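PDB 4R9Z: uncharacterized protein from Mycobacterium avium subsp. paratuberculosis, which probably hydrolyses fatty acyl-CoA thioesters and is built as a double hot-dog of the acyl-CoA thioesterase II type. Local coordinates for residues 36-41 against 154-159; 202-207 against 217-222. One frame throughout, in Å; residues are numbered along the deposited sequence.

Overall arrangement
Both contacts are small, with centres about 13 Å apart in a double hot-dog chain. Interaction 1 is partly buried and joins the two halves: the start of helix 39-52, in the N-terminal hot-dog, meets the run leading into strand 159-163 of the second. It rests on the two methyls of Leu38, one against Ser155 and one against a methyl of Leu156. Interaction 2 is a surface contact within the second half, between the start of helix 204-211 and strand 218-226, and sets a threonine methyl against a glutamine amide. The two share no helix or strand, yet they touch: Gln219 OE1 lies 4.0 Å from Gly39 CA, and Phe159 CZ packs against Thr202 CG2 at the same distance.

Interaction 1: 36-41 against 154-159; sequences HILGGH and ASLRWF
Leu38 and Leu156 set their side chains at about a right angle and touch methyl to methyl, with Leu38 CD2 3.7 Å from Leu156 CD2. The CB of Leu38 points at the partner segment. Leu156 gets there differently: its CA-CB bond does not aim at Leu38, but chi1 (-56°) places CG beside the backbone N, and with CD1 anti to CA (chi2 -175°) it is CD2 that turns to Leu38. The other branch of Leu38 reaches Ser155, where CD1 stands 3.8 Å from Ser155 OG, while CD2 also grazes Ser155 CB at 4.0 Å. Leu38 occupies the N-cap position of helix 39-52 in the N-terminal hot-dog, and 154-159 runs into strand 159-163 of the second, so Leu38, lying on Ser155 and Leu156, bridges the two halves of the double hot-dog. Behind it, Trp158 NE1 turns back to Ser155 O in a weak, bent hydrogen bond (119° at the hydrogen). Phe159 CD2 lies over the centre of one face of the indole, 3.5 Å above its plane. Tyr197 of helix 188-201 serves both segments: its OH is hydrogen-bonded to His41 ND1, and its ring meets Trp158 edge-to-face.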
ATOM      1  N   HIS B  36     -19.316  11.048  11.114  1.00 69.91           N
ATOM      2  CA  HIS B  36     -18.645  10.005  10.455  1.00 62.39           C
ATOM      3  C   HIS B  36     -17.299  10.323  10.850  1.00 60.32           C
ATOM      4  O   HIS B  36     -16.955  11.473  10.879  1.00 62.07           O
ATOM      5  CB  HIS B  36     -18.740  10.218   8.977  1.00 66.14           C
ATOM      6  CG  HIS B  36     -17.985   9.216   8.187  1.00 71.64           C
ATOM      7  ND1 HIS B  36     -18.322   7.884   8.176  1.00 73.96           N
ATOM      8  CD2 HIS B  36     -16.912   9.344   7.382  1.00 72.08           C
ATOM      9  CE1 HIS B  36     -17.487   7.235   7.393  1.00 71.19           C
ATOM     10  NE2 HIS B  36     -16.615   8.095   6.908  1.00 73.34           N
ATOM     11  N   ILE B  37     -16.537   9.316  11.214  1.00 54.09           N
ATOM     12  CA  ILE B  37     -15.128   9.558  11.475  1.00 38.61           C
ATOM     13  C   ILE B  37     -14.381   9.507  10.165  1.00 40.38           C
ATOM     14  O   ILE B  37     -14.603   8.605   9.361  1.00 48.84           O
ATOM     15  CB  ILE B  37     -14.522   8.517  12.428  1.00 40.49           C
ATOM     16  CG1 ILE B  37     -15.305   8.447  13.733  1.00 44.04           C
ATOM     17  CG2 ILE B  37     -13.059   8.830  12.704  1.00 41.65           C
ATOM     18  CD1 ILE B  37     -14.831   7.345  14.644  1.00 43.50           C
ATOM     19  N   LEU B  38     -13.483  10.459   9.954  1.00 41.76           N
ATOM     20  CA  LEU B  38     -12.702  10.476   8.726  1.00 42.68           C
ATOM     21  C   LEU B  38     -11.531   9.512   8.801  1.00 44.19           C
ATOM     22  O   LEU B  38     -10.839   9.442   9.814  1.00 44.55           O
ATOM     23  CB  LEU B  38     -12.196  11.884   8.425  1.00 38.38           C
ATOM     24  CG  LEU B  38     -13.171  12.746   7.627  1.00 42.94           C
ATOM     25  CD1 LEU B  38     -14.305  13.248   8.503  1.00 54.69           C
ATOM     26  CD2 LEU B  38     -12.428  13.900   6.974  1.00 53.17           C
ATOM     27  N   GLY B  39     -11.323   8.771   7.717  1.00 41.69           N
ATOM     28  CA  GLY B  39     -10.230   7.824   7.634  1.00 33.56           C
ATOM     29  C   GLY B  39      -8.894   8.416   8.043  1.00 37.33           C
ATOM     30  O   GLY B  39      -8.209   7.872   8.910  1.00 41.73           O
ATOM     31  N   GLY B  40      -8.546   9.553   7.450  1.00 38.45           N
ATOM     32  CA  GLY B  40      -7.281  10.211   7.721  1.00 35.11           C
ATOM     33  C   GLY B  40      -7.056  10.460   9.197  1.00 38.70           C
ATOM     34  O   GLY B  40      -5.933  10.372   9.685  1.00 39.29           O
ATOM     35  N   HIS B  41      -8.136  10.767   9.903  1.00 36.75           N
ATOM     36  CA  HIS B  41      -8.073  11.021  11.333  1.00 36.69           C
ATOM     37  C   HIS B  41      -7.788   9.753  12.135  1.00 38.23           C
ATOM     38  O   HIS B  41      -6.895   9.733  12.983  1.00 43.72           O
ATOM     39  CB  HIS B  41      -9.382  11.649  11.814  1.00 33.51           C
ATOM     40  CG  HIS B  41      -9.444  11.850  13.295  1.00 32.62           C
ATOM     41  ND1 HIS B  41      -8.820  12.898  13.934  1.00 38.13           N
ATOM     42  CD2 HIS B  41     -10.060  11.130  14.264  1.00 36.66           C
ATOM     43  CE1 HIS B  41      -9.047  12.817  15.235  1.00 42.76           C
ATOM     44  NE2 HIS B  41      -9.799  11.755  15.459  1.00 44.88           N
ATOM     45  N   ALA B 154     -14.299  19.463  11.663  1.00 54.81           N
ATOM     46  CA  ALA B 154     -13.089  19.760  12.419  1.00 53.84           C
ATOM     47  C   ALA B 154     -11.844  19.153  11.778  1.00 56.93           C
ATOM     48  O   ALA B 154     -10.771  19.756  11.794  1.00 59.67           O
ATOM     49  CB  ALA B 154     -13.237  19.267  13.845  1.00 50.22           C
ATOM     50  N   SER B 155     -11.994  17.954  11.227  1.00 53.29           N
ATOM     51  CA  SER B 155     -10.887  17.251  10.587  1.00 53.94           C
ATOM     52  C   SER B 155     -10.402  17.938   9.309  1.00 57.99           C
ATOM     53  O   SER B 155      -9.288  17.686   8.845  1.00 50.62           O
ATOM     54  CB  SER B 155     -11.299  15.817  10.277  1.00 49.20           C
ATOM     55  OG  SER B 155     -12.501  15.493  10.952  1.00 66.09           O
ATOM     56  N   LEU B 156     -11.259  18.760   8.713  1.00 58.39           N
ATOM     57  CA  LEU B 156     -10.899  19.492   7.501  1.00 60.89           C
ATOM     58  C   LEU B 156     -10.312  20.891   7.729  1.00 56.60           C
ATOM     59  O   LEU B 156      -9.552  21.387   6.897  1.00 58.07           O
ATOM     60  CB  LEU B 156     -12.118  19.598   6.586  1.00 56.46           C
ATOM     61  CG  LEU B 156     -12.762  18.262   6.206  1.00 53.56           C
ATOM     62  CD1 LEU B 156     -13.885  18.470   5.202  1.00 55.86           C
ATOM     63  CD2 LEU B 156     -11.722  17.296   5.662  1.00 55.89           C
ATOM     64  N   ARG B 157     -10.656  21.521   8.850  1.00 55.38           N
ATOM     65  CA  ARG B 157     -10.321  22.935   9.060  1.00 64.02           C
ATOM     66  C   ARG B 157      -8.945  23.258   9.665  1.00 64.50           C
ATOM     67  O   ARG B 157      -8.622  24.433   9.849  1.00 61.69           O
ATOM     68  CB  ARG B 157     -11.403  23.585   9.934  1.00 60.09           C
ATOM     69  CG  ARG B 157     -12.770  23.673   9.264  1.00 59.01           C
ATOM     70  CD  ARG B 157     -13.763  24.500  10.078  1.00 65.99           C
ATOM     71  NE  ARG B 157     -14.434  23.727  11.122  1.00 69.76           N
ATOM     72  CZ  ARG B 157     -14.129  23.787  12.415  1.00 66.78           C
ATOM     73  NH1 ARG B 157     -13.157  24.589  12.832  1.00 66.03           N
ATOM     74  NH2 ARG B 157     -14.798  23.048  13.294  1.00 46.23           N
ATOM     75  N   TRP B 158      -8.134  22.249   9.968  1.00 58.83           N
ATOM     76  CA  TRP B 158      -6.852  22.513  10.624  1.00 45.57           C
ATOM     77  C   TRP B 158      -5.734  22.895   9.662  1.00 44.40           C
ATOM     78  O   TRP B 158      -4.602  23.120  10.094  1.00 47.80           O
ATOM     79  CB  TRP B 158      -6.393  21.318  11.457  1.00 40.94           C
ATOM     80  CG  TRP B 158      -6.284  20.037  10.705  1.00 50.97           C
ATOM     81  CD1 TRP B 158      -7.303  19.201  10.368  1.00 48.51           C
ATOM     82  CD2 TRP B 158      -5.086  19.440  10.187  1.00 40.63           C
ATOM     83  NE1 TRP B 158      -6.817  18.117   9.678  1.00 45.39           N
ATOM     84  CE2 TRP B 158      -5.460  18.239   9.552  1.00 33.50           C
ATOM     85  CE3 TRP B 158      -3.736  19.804  10.198  1.00 35.71           C
ATOM     86  CZ2 TRP B 158      -4.535  17.400   8.937  1.00 34.73           C
ATOM     87  CZ3 TRP B 158      -2.818  18.968   9.585  1.00 42.77           C
ATOM     88  CH2 TRP B 158      -3.222  17.781   8.962  1.00 35.46           C
ATOM     89  N   PHE B 159      -6.014  22.926   8.364  1.00 37.33           N
ATOM     90  CA  PHE B 159      -4.966  23.288   7.412  1.00 51.69           C
ATOM     91  C   PHE B 159      -5.436  24.286   6.353  1.00 48.71           C
ATOM     92  O   PHE B 159      -6.591  24.256   5.925  1.00 44.96           O
ATOM     93  CB  PHE B 159      -4.410  22.031   6.734  1.00 53.10           C
ATOM     94  CG  PHE B 159      -5.452  21.214   6.031  1.00 49.70           C
ATOM     95  CD1 PHE B 159      -5.775  21.468   4.710  1.00 54.64           C
ATOM     96  CD2 PHE B 159      -6.116  20.200   6.697  1.00 50.95           C
ATOM     97  CE1 PHE B 159      -6.741  20.726   4.065  1.00 58.54           C
ATOM     98  CE2 PHE B 159      -7.081  19.451   6.057  1.00 58.18           C
ATOM     99  CZ  PHE B 159      -7.394  19.713   4.738  1.00 64.29           C
TER

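Interaction 2: 202-207 against 217-222; sequences TLTEPA and SAQRDH
Gln219 leaves strand 218-226 with its CB directed at the start of helix 204-211, and its side chain crosses that of Thr204 at about a right angle. CB itself is still 6.1 Å from Thr204 CG2. The next atom closes much of the gap: CG lies beside the backbone N and anti to the carbonyl carbon (chi1 -46°), leaving Gln219 CG 4.7 Å from Thr204 CG2. From there the chain runs extended, and Gln219 CD keeps the same 4.7 Å from Thr204 CG2 while the amide splits two ways. NE2 turns to the helix side, meets Thr204 CG2 at 3.6 Å and gives a hydrogen bond to Ala200 O, near the end of helix 188-201. OE1 is the more distant amide atom from the threonine, 5.8 Å from Thr204 CG2, and faces Gly39 and Gly40 instead. Ser217 flanks the site, with its OG 4.3 Å from Thr204 CG2. Strand 218-226 lies between strands 58-66 and 263-272 and so joins the N-terminal hot-dog to the second. In it, Arg220 and Asp221 form a classic beta bulge opposite Glu270, and both make hydrogen bonds to the second subunit, Arg220 to Gln84 and Ser109, Asp221 to His63 and Trp225. The dimer interface and the helix contact thus draw on neighbouring residues of one strand. Between Thr204 and Gln219 themselves the meeting is van der Waals contact of a methyl with an amide nitrogen; the directional hold on NE2 comes from Ala200 O, which suggests that the amide is oriented more by helix 188-201 than by the threonine.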
ATOM      1  N   THR B 202      -7.617  14.661   1.704  1.00 30.11           N
ATOM      2  CA  THR B 202      -7.677  15.517   0.519  1.00 37.84           C
ATOM      3  C   THR B 202      -7.719  14.722  -0.776  1.00 40.93           C
ATOM      4  O   THR B 202      -7.777  15.289  -1.864  1.00 38.87           O
ATOM      5  CB  THR B 202      -6.487  16.475   0.454  1.00 38.99           C
ATOM      6  OG1 THR B 202      -5.262  15.731   0.457  1.00 37.28           O
ATOM      7  CG2 THR B 202      -6.521  17.423   1.628  1.00 42.56           C
ATOM      8  N   LEU B 203      -7.657  13.417  -0.665  1.00 43.33           N
ATOM      9  CA  LEU B 203      -7.451  12.575  -1.808  1.00 38.48           C
ATOM     10  C   LEU B 203      -8.699  12.037  -2.458  1.00 35.54           C
ATOM     11  O   LEU B 203      -8.624  11.346  -3.419  1.00 38.16           O
ATOM     12  CB  LEU B 203      -6.508  11.455  -1.460  1.00 32.30           C
ATOM     13  CG  LEU B 203      -5.538  11.126  -2.547  1.00 30.22           C
ATOM     14  CD1 LEU B 203      -4.866  12.372  -3.001  1.00 29.31           C
ATOM     15  CD2 LEU B 203      -4.517  10.130  -2.081  1.00 37.39           C
ATOM     16  N   THR B 204      -9.832  12.331  -1.894  1.00 41.95           N
ATOM     17  CA  THR B 204     -11.062  12.067  -2.554  1.00 40.76           C
ATOM     18  C   THR B 204     -11.319  12.846  -3.812  1.00 49.12           C
ATOM     19  O   THR B 204     -11.890  12.322  -4.724  1.00 52.15           O
ATOM     20  CB  THR B 204     -12.211  12.362  -1.640  1.00 45.18           C
ATOM     21  OG1 THR B 204     -11.904  13.534  -0.882  1.00 56.68           O
ATOM     22  CG2 THR B 204     -12.390  11.222  -0.747  1.00 56.60           C
ATOM     23  N   GLU B 205     -10.957  14.121  -3.846  1.00 52.53           N
ATOM     24  CA  GLU B 205     -11.447  14.997  -4.888  1.00 51.42           C
ATOM     25  C   GLU B 205     -11.027  14.586  -6.259  1.00 50.87           C
ATOM     26  O   GLU B 205     -11.858  14.648  -7.138  1.00 63.30           O
ATOM     27  CB  GLU B 205     -11.159  16.489  -4.623  1.00 56.61           C
ATOM     28  CG  GLU B 205     -10.940  17.408  -5.849  1.00 67.21           C
ATOM     29  CD  GLU B 205     -12.141  17.629  -6.783  1.00 60.48           C
ATOM     30  OE1 GLU B 205     -13.260  17.228  -6.487  1.00 58.83           O
ATOM     31  OE2 GLU B 205     -11.966  18.256  -7.830  1.00 55.35           O
ATOM     32  N   PRO B 206      -9.705  14.147  -6.430  1.00 37.29           N
ATOM     33  CA  PRO B 206      -9.419  13.766  -7.821  1.00 46.19           C
ATOM     34  C   PRO B 206     -10.340  12.656  -8.323  1.00 46.35           C
ATOM     35  O   PRO B 206     -10.750  12.682  -9.449  1.00 48.18           O
ATOM     36  CB  PRO B 206      -7.969  13.321  -7.809  1.00 45.48           C
ATOM     37  CG  PRO B 206      -7.629  13.085  -6.438  1.00 37.83           C
ATOM     38  CD  PRO B 206      -8.367  14.086  -5.681  1.00 33.76           C
ATOM     39  N   ALA B 207     -10.641  11.680  -7.499  1.00 44.37           N
ATOM     40  CA  ALA B 207     -11.558  10.617  -7.842  1.00 38.67           C
ATOM     41  C   ALA B 207     -12.973  11.058  -8.033  1.00 37.66           C
ATOM     42  O   ALA B 207     -13.647  10.591  -8.902  1.00 39.50           O
ATOM     43  CB  ALA B 207     -11.491   9.535  -6.796  1.00 42.17           C
ATOM     44  N   SER B 217     -19.078   8.417  -1.329  1.00 62.67           N
ATOM     45  CA  SER B 217     -17.934   7.520  -1.381  1.00 48.03           C
ATOM     46  C   SER B 217     -17.495   7.101   0.015  1.00 41.84           C
ATOM     47  O   SER B 217     -17.813   7.759   1.003  1.00 36.06           O
ATOM     48  CB  SER B 217     -16.766   8.182  -2.117  1.00 40.40           C
ATOM     49  OG  SER B 217     -16.146   9.176  -1.319  1.00 50.31           O
ATOM     50  N   ALA B 218     -16.753   6.002   0.084  1.00 40.53           N
ATOM     51  CA  ALA B 218     -16.119   5.581   1.325  1.00 33.91           C
ATOM     52  C   ALA B 218     -14.694   5.148   1.027  1.00 29.08           C
ATOM     53  O   ALA B 218     -14.446   4.441   0.052  1.00 30.89           O
ATOM     54  CB  ALA B 218     -16.900   4.452   1.981  1.00 27.99           C
ATOM     55  N   GLN B 219     -13.754   5.592   1.851  1.00 25.54           N
ATOM     56  CA  GLN B 219     -12.370   5.191   1.673  1.00 25.38           C
ATOM     57  C   GLN B 219     -12.229   3.753   2.142  1.00 26.70           C
ATOM     58  O   GLN B 219     -12.777   3.383   3.177  1.00 23.38           O
ATOM     59  CB  GLN B 219     -11.434   6.123   2.439  1.00 27.24           C
ATOM     60  CG  GLN B 219     -11.772   7.594   2.238  1.00 36.94           C
ATOM     61  CD  GLN B 219     -10.647   8.523   2.636  1.00 42.82           C
ATOM     62  OE1 GLN B 219      -9.949   8.287   3.620  1.00 47.51           O
ATOM     63  NE2 GLN B 219     -10.459   9.589   1.861  1.00 43.12           N
ATOM     64  N   ARG B 220     -11.491   2.947   1.386  1.00 26.62           N
ATOM     65  CA  ARG B 220     -11.345   1.535   1.711  1.00 26.64           C
ATOM     66  C   ARG B 220      -9.959   1.249   2.273  1.00 26.20           C
ATOM     67  O   ARG B 220      -9.820   0.543   3.271  1.00 30.45           O
ATOM     68  CB  ARG B 220     -11.614   0.674   0.480  1.00 21.82           C
ATOM     69  CG  ARG B 220     -11.490  -0.814   0.729  1.00 26.16           C
ATOM     70  CD  ARG B 220     -12.359  -1.266   1.883  1.00 18.81           C
ATOM     71  NE  ARG B 220     -12.381  -2.721   2.010  1.00 25.93           N
ATOM     72  CZ  ARG B 220     -13.143  -3.384   2.877  1.00 27.13           C
ATOM     73  NH1 ARG B 220     -13.939  -2.719   3.702  1.00 22.36           N
ATOM     74  NH2 ARG B 220     -13.107  -4.709   2.927  1.00 23.37           N
ATOM     75  N   ASP B 221      -8.933   1.803   1.642  1.00 26.65           N
ATOM     76  CA  ASP B 221      -7.597   1.709   2.211  1.00 28.03           C
ATOM     77  C   ASP B 221      -6.711   2.901   1.860  1.00 26.82           C
ATOM     78  O   ASP B 221      -6.962   3.626   0.900  1.00 30.24           O
ATOM     79  CB  ASP B 221      -6.921   0.385   1.804  1.00 32.63           C
ATOM     80  CG  ASP B 221      -6.873   0.162   0.301  1.00 35.39           C
ATOM     81  OD1 ASP B 221      -7.905  -0.246  -0.278  1.00 39.47           O
ATOM     82  OD2 ASP B 221      -5.789   0.343  -0.294  1.00 39.35           O
ATOM     83  N   HIS B 222      -5.683   3.099   2.681  1.00 31.90           N
ATOM     84  CA  HIS B 222      -4.744   4.201   2.531  1.00 24.10           C
ATOM     85  C   HIS B 222      -3.330   3.698   2.779  1.00 21.31           C
ATOM     86  O   HIS B 222      -3.079   2.992   3.754  1.00 27.63           O
ATOM     87  CB  HIS B 222      -5.082   5.327   3.508  1.00 38.97           C
ATOM     88  CG  HIS B 222      -4.251   6.558   3.330  1.00 34.57           C
ATOM     89  ND1 HIS B 222      -4.424   7.427   2.273  1.00 35.97           N
ATOM     90  CD2 HIS B 222      -3.235   7.064   4.070  1.00 28.37           C
ATOM     91  CE1 HIS B 222      -3.559   8.418   2.375  1.00 38.86           C
ATOM     92  NE2 HIS B 222      -2.826   8.223   3.457  1.00 39.29           N
TER